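Local structure of 3-phytase (Klebsiella pneumoniae, 2WNH) at residues B[231-234]-B[235-239]; B[270-273]-B[274-277]; B[326-329]-B[330-333]. The protein probably hydrolyses phytate, acting as an inositol hexakisphosphate 3-phosphatase of the histidine acid phosphatase family. The protein carries 3 engineered substitutions. All blocks are in the same frame, centred on the assembly; numbering follows the deposited sequence.

All three are local contacts, each at a place where the chain enters or leaves a regular element. Contact 1 leads into the short helix 235-239 and stands apart, its centre about 41 Å from that of contact 2 and about 47 Å from that of contact 3. Contacts 2 and 3 lie about 17 Å apart, centre to centre: contact 2 packs its helix against strands 14-24, 320-328 and 334-342, and contact 3 is the turn joining the last two. Contact 2 is mostly buried, with weak backbone bonds and a salt bridge on its exposed side. Contacts 1 and 3 are partly buried; Gln237 holds three backbone groups, whereas Asp328 takes one backbone N-H and a weak hydroxyl bond from Ser331. Contact 3 also reaches a second subunit.

Contact 1 of 3, residues B[231-234]-B[235-239]; sequences KIAQ and ASQIT
Gln237 turns its side-chain amide back onto the loop that leads into its own helix, and this polar network carries the contact. Gln237 OE1 takes two backbone donors: Ala233 N at 2.7 Å, almost straight (168° at the hydrogen) but tilted from the carbonyl plane, and Gln234 N at 3.1 Å, within that plane. On the other branch of the amide, Gln237 NE2 gives a more bent bond to a lone pair of Lys231 O, 3.2 Å away. With three bonds on its two polar atoms, the amide is fixed in rotation. The extended chain beyond CG (chi2 174°) carries it this far. A backbone bond from Gln237 N to Gln234 O, 3.1 Å, joins the first turn to the loop.

The contact lies where the loop after helix 204-219 enters the short helix 235-239, and Gln237 folds back from that helix to bind the loop backbone.

Gln234 contributes a second amide, with its plane nearly perpendicular to that of Gln237. Gln234 CG lies 3.4 Å from Gln237 OE1, and Gln234 NE2 comes within 3.0 Å of Ser236 OG.

Apolar packing covers the inner side. Ile232 CG2 rests 3.8 Å from Gln237 CB and 4.1 Å from Ile238 CD1, the two isoleucines crossing at about a right angle. Leu227 and Leu241 continue this packing around Ile232, while Ile238 leans on Leu214 and Trp218 of helix 204-219.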
ATOM      1  N   LYS B 231      17.365  11.694 -37.928  1.00 27.45           N
ATOM      2  CA  LYS B 231      16.467  12.062 -39.024  1.00 27.67           C
ATOM      3  C   LYS B 231      14.970  11.913 -38.697  1.00 27.54           C
ATOM      4  O   LYS B 231      14.109  12.463 -39.407  1.00 27.63           O
ATOM      5  CB  LYS B 231      16.822  11.276 -40.299  1.00 28.13           C
ATOM      6  CG  LYS B 231      18.271  11.411 -40.794  1.00 31.26           C
ATOM      7  CD  LYS B 231      18.571  12.807 -41.292  1.00 33.59           C
ATOM      8  CE  LYS B 231      19.836  12.835 -42.154  1.00 38.89           C
ATOM      9  NZ  LYS B 231      20.286  14.247 -42.385  1.00 41.32           N
ATOM     10  N   ILE B 232      14.658  11.144 -37.650  1.00 26.10           N
ATOM     11  CA  ILE B 232      13.266  10.939 -37.234  1.00 24.62           C
ATOM     12  C   ILE B 232      13.069  11.496 -35.833  1.00 24.17           C
ATOM     13  O   ILE B 232      13.741  11.078 -34.895  1.00 23.95           O
ATOM     14  CB  ILE B 232      12.833   9.447 -37.288  1.00 24.90           C
ATOM     15  CG1 ILE B 232      12.812   8.960 -38.754  1.00 22.93           C
ATOM     16  CG2 ILE B 232      11.452   9.265 -36.620  1.00 22.98           C
ATOM     17  CD1 ILE B 232      12.560   7.474 -38.942  1.00 28.53           C
ATOM     18  N   ALA B 233      12.140  12.430 -35.707  1.00 23.96           N
ATOM     19  CA  ALA B 233      11.953  13.137 -34.447  1.00 24.96           C
ATOM     20  C   ALA B 233      10.518  13.148 -33.914  1.00 25.61           C
ATOM     21  O   ALA B 233      10.274  13.603 -32.797  1.00 24.87           O
ATOM     22  CB  ALA B 233      12.479  14.547 -34.580  1.00 26.02           C
ATOM     23  N   GLN B 234       9.560  12.684 -34.708  1.00 25.41           N
ATOM     24  CA  GLN B 234       8.182  12.570 -34.242  1.00 26.24           C
ATOM     25  C   GLN B 234       7.530  11.260 -34.667  1.00 24.33           C
ATOM     26  O   GLN B 234       7.962  10.640 -35.637  1.00 23.44           O
ATOM     27  CB  GLN B 234       7.331  13.761 -34.687  1.00 28.36           C
ATOM     28  CG  GLN B 234       7.514  14.171 -36.136  1.00 33.65           C
ATOM     29  CD  GLN B 234       6.770  15.458 -36.475  1.00 41.66           C
ATOM     30  OE1 GLN B 234       7.381  16.460 -36.855  1.00 46.13           O
ATOM     31  NE2 GLN B 234       5.443  15.438 -36.335  1.00 44.07           N
ATOM     32  N   ALA B 235       6.498  10.859 -33.923  1.00 23.49           N
ATOM     33  CA  ALA B 235       5.805   9.585 -34.142  1.00 22.27           C
ATOM     34  C   ALA B 235       5.210   9.477 -35.548  1.00 23.18           C
ATOM     35  O   ALA B 235       5.191   8.399 -36.141  1.00 22.42           O
ATOM     36  CB  ALA B 235       4.711   9.363 -33.077  1.00 23.60           C
ATOM     37  N   SER B 236       4.731  10.598 -36.075  1.00 23.02           N
ATOM     38  CA  SER B 236       4.109  10.626 -37.406  1.00 23.13           C
ATOM     39  C   SER B 236       5.071  10.130 -38.481  1.00 22.49           C
ATOM     40  O   SER B 236       4.651   9.557 -39.483  1.00 23.45           O
ATOM     41  CB  SER B 236       3.638  12.042 -37.732  1.00 23.52           C
ATOM     42  OG  SER B 236       4.743  12.920 -37.829  1.00 26.25           O
ATOM     43  N   GLN B 237       6.365  10.349 -38.277  1.00 21.64           N
ATOM     44  CA  GLN B 237       7.370   9.895 -39.231  1.00 22.29           C
ATOM     45  C   GLN B 237       7.540   8.382 -39.224  1.00 22.17           C
ATOM     46  O   GLN B 237       7.900   7.800 -40.244  1.00 21.40           O
ATOM     47  CB  GLN B 237       8.713  10.541 -38.949  1.00 22.47           C
ATOM     48  CG  GLN B 237       8.769  12.010 -39.299  1.00 25.28           C
ATOM     49  CD  GLN B 237      10.070  12.616 -38.858  1.00 24.75           C
ATOM     50  OE1 GLN B 237      10.288  12.839 -37.671  1.00 25.77           O
ATOM     51  NE2 GLN B 237      10.960  12.874 -39.814  1.00 30.87           N
ATOM     52  N   ILE B 238       7.315   7.746 -38.072  1.00 20.97           N
ATOM     53  CA  ILE B 238       7.288   6.277 -38.026  1.00 20.15           C
ATOM     54  C   ILE B 238       6.034   5.782 -38.734  1.00 20.06           C
ATOM     55  O   ILE B 238       6.108   4.881 -39.581  1.00 19.62           O
ATOM     56  CB  ILE B 238       7.350   5.742 -36.564  1.00 20.02           C
ATOM     57  CG1 ILE B 238       8.683   6.129 -35.917  1.00 19.80           C
ATOM     58  CG2 ILE B 238       7.140   4.213 -36.501  1.00 21.16           C
ATOM     59  CD1 ILE B 238       9.894   5.448 -36.520  1.00 20.33           C
ATOM     60  N   THR B 239       4.891   6.369 -38.390  1.00 20.87           N
ATOM     61  CA  THR B 239       3.600   6.029 -39.013  1.00 20.86           C
ATOM     62  C   THR B 239       3.667   6.052 -40.542  1.00 21.77           C
ATOM     63  O   THR B 239       3.151   5.139 -41.213  1.00 21.85           O
ATOM     64  CB  THR B 239       2.496   6.986 -38.523  1.00 21.60           C
ATOM     65  OG1 THR B 239       2.372   6.859 -37.104  1.00 19.34           O
ATOM     66  CG2 THR B 239       1.160   6.676 -39.186  1.00 21.64           C
TER

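Contact 2 of 3, residues B[270-273]-B[274-277]; sequences MLDG and VKPE
Met270 O receives a weak, bent bond from Val274 N at 3.2 Å, in the C-terminal turn of helix 256-274, before the loop to strand 284-289. The helix lies against the mixed sheet of the histidine phosphatase fold: Met270 packs onto Val20 and Leu22 of strand 14-24 and Leu323 of strand 320-328.

Leu271 O is shared. Val274 N also points at it, and so does Lys275 N, both weakly, so that each of these amides is divided between the carbonyl four residues back and the one three residues back. The same oxygen is covered by carbon: Val274 CG1 lies 3.3 Å from Leu271 O, and Lys275 CG 3.4 Å from it. Val274 CG1 is there because it stands between the backbone N and the carbonyl carbon (chi1 79°). The Leu271 side chain packs on Ile385 of helix 381-388, which Val274 and Lys275 touch as well.

Asp272 O accepts a further weak bond from Lys275 N. The Asp272 carboxylate and the lysine tip form a salt bridge, in which Lys275 NZ lies 3.0 Å from Asp272 OD1 and nearly in line with the C-O bond; the lysine's positive charge near a helix C-terminus would probably be favourable.

Gly273 O is bonded to Lys18 NZ of strand 14-24. A water that donates to Lys275 O at 2.7 Å also gives a weak, 3.4 Å bond to Gly273 O.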
ATOM      1  N   MET B 270      -6.785 -22.087 -29.839  1.00 15.72           N
ATOM      2  CA  MET B 270      -7.416 -20.901 -29.239  1.00 15.74           C
ATOM      3  C   MET B 270      -8.933 -21.001 -29.201  1.00 15.77           C
ATOM      4  O   MET B 270      -9.547 -20.676 -28.181  1.00 17.21           O
ATOM      5  CB  MET B 270      -6.967 -19.614 -29.970  1.00 15.57           C
ATOM      6  CG  MET B 270      -5.521 -19.215 -29.688  1.00 18.04           C
ATOM      7  SD  MET B 270      -5.008 -17.873 -30.777  1.00 18.11           S
ATOM      8  CE  MET B 270      -5.988 -16.498 -30.179  1.00 17.08           C
ATOM      9  N   LEU B 271      -9.550 -21.425 -30.309  1.00 15.22           N
ATOM     10  CA  LEU B 271     -11.015 -21.603 -30.344  1.00 15.47           C
ATOM     11  C   LEU B 271     -11.496 -22.715 -29.381  1.00 16.20           C
ATOM     12  O   LEU B 271     -12.492 -22.545 -28.669  1.00 16.63           O
ATOM     13  CB  LEU B 271     -11.524 -21.897 -31.760  1.00 16.26           C
ATOM     14  CG  LEU B 271     -11.300 -20.782 -32.789  1.00 13.27           C
ATOM     15  CD1 LEU B 271     -11.642 -21.327 -34.150  1.00 18.00           C
ATOM     16  CD2 LEU B 271     -12.161 -19.551 -32.423  1.00 17.31           C
ATOM     17  N   ASP B 272     -10.771 -23.833 -29.346  1.00 16.64           N
ATOM     18  CA  ASP B 272     -11.039 -24.898 -28.381  1.00 18.28           C
ATOM     19  C   ASP B 272     -10.827 -24.377 -26.961  1.00 17.75           C
ATOM     20  O   ASP B 272     -11.576 -24.731 -26.048  1.00 18.46           O
ATOM     21  CB  ASP B 272     -10.125 -26.090 -28.648  1.00 19.55           C
ATOM     22  CG  ASP B 272     -10.641 -26.972 -29.777  1.00 24.76           C
ATOM     23  OD1 ASP B 272     -11.787 -26.751 -30.248  1.00 27.68           O
ATOM     24  OD2 ASP B 272      -9.911 -27.905 -30.174  1.00 28.45           O
ATOM     25  N   GLY B 273      -9.828 -23.514 -26.784  1.00 16.85           N
ATOM     26  CA  GLY B 273      -9.542 -22.987 -25.449  1.00 16.12           C
ATOM     27  C   GLY B 273     -10.621 -22.068 -24.879  1.00 17.35           C
ATOM     28  O   GLY B 273     -10.720 -21.914 -23.667  1.00 18.64           O
ATOM     29  N   VAL B 274     -11.408 -21.417 -25.737  1.00 16.99           N
ATOM     30  CA  VAL B 274     -12.439 -20.463 -25.295  1.00 17.44           C
ATOM     31  C   VAL B 274     -13.797 -21.145 -25.118  1.00 19.09           C
ATOM     32  O   VAL B 274     -14.741 -20.568 -24.587  1.00 19.68           O
ATOM     33  CB  VAL B 274     -12.530 -19.209 -26.237  1.00 17.29           C
ATOM     34  CG1 VAL B 274     -13.328 -19.537 -27.528  1.00 17.98           C
ATOM     35  CG2 VAL B 274     -13.129 -18.014 -25.483  1.00 15.32           C
ATOM     36  N   LYS B 275     -13.886 -22.380 -25.601  1.00 20.63           N
ATOM     37  CA  LYS B 275     -15.066 -23.191 -25.407  1.00 23.57           C
ATOM     38  C   LYS B 275     -15.134 -23.713 -23.985  1.00 25.25           C
ATOM     39  O   LYS B 275     -14.096 -23.909 -23.330  1.00 25.35           O
ATOM     40  CB  LYS B 275     -15.071 -24.357 -26.385  1.00 23.44           C
ATOM     41  CG  LYS B 275     -15.419 -23.953 -27.781  1.00 25.54           C
ATOM     42  CD  LYS B 275     -15.349 -25.154 -28.684  1.00 31.55           C
ATOM     43  CE  LYS B 275     -15.398 -24.711 -30.125  1.00 35.88           C
ATOM     44  NZ  LYS B 275     -14.506 -25.563 -30.953  1.00 39.79           N
ATOM     45  N   PRO B 276     -16.361 -23.933 -23.478  1.00 27.18           N
ATOM     46  CA  PRO B 276     -16.418 -24.586 -22.189  1.00 27.94           C
ATOM     47  C   PRO B 276     -15.762 -25.971 -22.290  1.00 28.32           C
ATOM     48  O   PRO B 276     -15.577 -26.508 -23.381  1.00 30.00           O
ATOM     49  CB  PRO B 276     -17.926 -24.688 -21.921  1.00 28.42           C
ATOM     50  CG  PRO B 276     -18.522 -23.576 -22.722  1.00 29.59           C
ATOM     51  CD  PRO B 276     -17.704 -23.604 -23.986  1.00 26.82           C
ATOM     52  N   GLU B 277     -15.358 -26.503 -21.158  1.00 28.25           N
ATOM     53  CA  GLU B 277     -14.784 -27.852 -21.081  1.00 27.28           C
ATOM     54  C   GLU B 277     -13.335 -27.919 -21.608  1.00 26.43           C
ATOM     55  O   GLU B 277     -12.787 -28.999 -21.788  1.00 26.63           O
ATOM     56  CB  GLU B 277     -15.708 -28.930 -21.713  1.00 28.49           C
ATOM     57  CG  GLU B 277     -17.256 -28.668 -21.674  1.00 27.68           C
ATOM     58  CD  GLU B 277     -17.848 -28.240 -20.292  1.00 35.51           C
ATOM     59  OE1 GLU B 277     -17.129 -28.178 -19.260  1.00 33.41           O
ATOM     60  OE2 GLU B 277     -19.074 -27.963 -20.250  1.00 36.88           O
TER
HETATM   61  O   HOH W   1     -13.048 -22.535 -21.285  1.00 28.12           O

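Contact 3 of 3, residues B[326-329]-B[330-333]; sequences WRDA and KSGE
Asp328 reaches across the turn to Lys330 and Ser331, and its side chain organises the bend. Asp328 CB sits 3.6 Å from Glu333 O, the acceptor of the straight backbone bond from Asp328 N (2.9 Å). With CG anti to the backbone N (chi1 180°), the carboxylate is carried over the loop, and Asp328 CG lies 3.6 Å from Ser331 OG. At the tip the two oxygens part company. Asp328 OD1 accepts from Lys330 N at 3.2 Å, the donor standing 54° out of the carboxylate plane; this closes an Asx turn. Asp328 OD2 meets Ser331 OG, which donates a weak bond of 3.3 Å.

That hydroxyl has a second role: it accepts from Glu333 N, forming an ST turn. Asp328 O accepts from two amides, Gly332 N at 2.7 Å, nearly along the carbonyl axis, and Ser331 N from above the carbonyl plane. The positive phi of Gly332 (80°) lets the chain swing back toward the strand, completing the turn of a β-hairpin.

Beside it, Arg327 lays CG and CD against Gly332, Arg327 CD being 3.7 Å from Gly332 O, and a water in the guanidinium plane links NH1 to that oxygen. The NH2 end of Arg327 is bonded to Gln15 OE1 and forms a salt bridge with Asp13 of the second subunit.

The hairpin joins antiparallel strands 320-328 and 334-342 of the mixed sheet. Strand 14-24 runs along the other edge of 320-328, where Trp326 packs on Trp14 and Leu16, and Asp328 on Trp14.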
ATOM      1  N   TRP B 326     -18.457 -14.701 -22.835  1.00 15.13           N
ATOM      2  CA  TRP B 326     -19.377 -14.008 -21.955  1.00 16.61           C
ATOM      3  C   TRP B 326     -20.689 -14.762 -21.859  1.00 17.77           C
ATOM      4  O   TRP B 326     -21.063 -15.502 -22.755  1.00 17.87           O
ATOM      5  CB  TRP B 326     -19.673 -12.614 -22.490  1.00 16.93           C
ATOM      6  CG  TRP B 326     -18.514 -11.650 -22.351  1.00 15.94           C
ATOM      7  CD1 TRP B 326     -17.436 -11.505 -23.207  1.00 17.20           C
ATOM      8  CD2 TRP B 326     -18.315 -10.691 -21.299  1.00 15.20           C
ATOM      9  NE1 TRP B 326     -16.600 -10.521 -22.747  1.00 14.44           N
ATOM     10  CE2 TRP B 326     -17.107 -10.001 -21.582  1.00 16.16           C
ATOM     11  CE3 TRP B 326     -19.037 -10.352 -20.144  1.00 15.75           C
ATOM     12  CZ2 TRP B 326     -16.601  -8.986 -20.745  1.00 16.45           C
ATOM     13  CZ3 TRP B 326     -18.536  -9.332 -19.307  1.00 17.26           C
ATOM     14  CH2 TRP B 326     -17.331  -8.658 -19.623  1.00 18.20           C
ATOM     15  N   ARG B 327     -21.395 -14.540 -20.763  1.00 17.32           N
ATOM     16  CA  ARG B 327     -22.687 -15.186 -20.551  1.00 19.51           C
ATOM     17  C   ARG B 327     -23.687 -14.121 -20.158  1.00 18.77           C
ATOM     18  O   ARG B 327     -23.397 -13.234 -19.333  1.00 16.94           O
ATOM     19  CB  ARG B 327     -22.560 -16.235 -19.454  1.00 20.02           C
ATOM     20  CG  ARG B 327     -23.832 -16.951 -19.148  1.00 22.42           C
ATOM     21  CD  ARG B 327     -23.500 -18.334 -18.642  1.00 21.57           C
ATOM     22  NE  ARG B 327     -22.786 -18.283 -17.360  1.00 23.91           N
ATOM     23  CZ  ARG B 327     -22.405 -19.366 -16.693  1.00 21.86           C
ATOM     24  NH1 ARG B 327     -22.671 -20.571 -17.186  1.00 23.30           N
ATOM     25  NH2 ARG B 327     -21.759 -19.246 -15.534  1.00 21.66           N
ATOM     26  N   ASP B 328     -24.869 -14.205 -20.777  1.00 18.86           N
ATOM     27  CA  ASP B 328     -26.022 -13.443 -20.365  1.00 19.41           C
ATOM     28  C   ASP B 328     -26.585 -14.076 -19.073  1.00 18.76           C
ATOM     29  O   ASP B 328     -27.152 -15.162 -19.127  1.00 19.06           O
ATOM     30  CB  ASP B 328     -27.064 -13.497 -21.496  1.00 21.00           C
ATOM     31  CG  ASP B 328     -28.342 -12.721 -21.175  1.00 23.70           C
ATOM     32  OD1 ASP B 328     -28.451 -12.112 -20.090  1.00 26.97           O
ATOM     33  OD2 ASP B 328     -29.247 -12.726 -22.029  1.00 27.08           O
ATOM     34  N   ALA B 329     -26.441 -13.404 -17.929  1.00 19.06           N
ATOM     35  CA  ALA B 329     -26.787 -14.026 -16.626  1.00 19.30           C
ATOM     36  C   ALA B 329     -28.290 -14.150 -16.433  1.00 20.28           C
ATOM     37  O   ALA B 329     -28.752 -14.812 -15.500  1.00 18.48           O
ATOM     38  CB  ALA B 329     -26.149 -13.275 -15.437  1.00 19.87           C
ATOM     39  N   LYS B 330     -29.047 -13.531 -17.336  1.00 21.41           N
ATOM     40  CA  LYS B 330     -30.521 -13.644 -17.311  1.00 22.15           C
ATOM     41  C   LYS B 330     -31.018 -14.907 -18.037  1.00 22.42           C
ATOM     42  O   LYS B 330     -32.196 -15.254 -17.961  1.00 23.92           O
ATOM     43  CB  LYS B 330     -31.156 -12.372 -17.900  0.80 22.54           C
ATOM     44  CG  LYS B 330     -30.420 -11.081 -17.509  0.80 24.03           C
ATOM     45  CD  LYS B 330     -31.278  -9.816 -17.588  0.80 27.02           C
ATOM     46  CE  LYS B 330     -32.299  -9.840 -18.698  0.80 26.33           C
ATOM     47  NZ  LYS B 330     -32.939  -8.497 -18.808  0.80 27.02           N
ATOM     48  N   SER B 331     -30.128 -15.628 -18.711  1.00 22.35           N
ATOM     49  CA  SER B 331     -30.573 -16.753 -19.521  1.00 22.66           C
ATOM     50  C   SER B 331     -29.562 -17.871 -19.654  1.00 22.57           C
ATOM     51  O   SER B 331     -29.919 -18.977 -20.074  1.00 23.24           O
ATOM     52  CB  SER B 331     -30.954 -16.255 -20.925  1.00 23.48           C
ATOM     53  OG  SER B 331     -29.785 -15.959 -21.683  1.00 23.63           O
ATOM     54  N   GLY B 332     -28.296 -17.594 -19.325  1.00 19.95           N
ATOM     55  CA  GLY B 332     -27.228 -18.576 -19.515  1.00 20.01           C
ATOM     56  C   GLY B 332     -26.721 -18.663 -20.952  1.00 19.61           C
ATOM     57  O   GLY B 332     -25.860 -19.491 -21.250  1.00 20.95           O
ATOM     58  N   GLU B 333     -27.249 -17.824 -21.843  1.00 19.02           N
ATOM     59  CA  GLU B 333     -26.803 -17.843 -23.249  1.00 19.73           C
ATOM     60  C   GLU B 333     -25.380 -17.282 -23.409  1.00 18.79           C
ATOM     61  O   GLU B 333     -25.079 -16.231 -22.841  1.00 19.30           O
ATOM     62  CB  GLU B 333     -27.759 -17.026 -24.131  1.00 19.42           C
ATOM     63  CG  GLU B 333     -27.682 -17.335 -25.634  1.00 26.33           C
ATOM     64  CD  GLU B 333     -28.115 -18.762 -26.003  1.00 30.74           C
ATOM     65  OE1 GLU B 333     -29.127 -19.268 -25.455  1.00 32.73           O
ATOM     66  OE2 GLU B 333     -27.437 -19.376 -26.858  1.00 33.88           O
TER
HETATM   67  O   HOH W   2     -24.499 -21.222 -19.343  1.00 28.23           O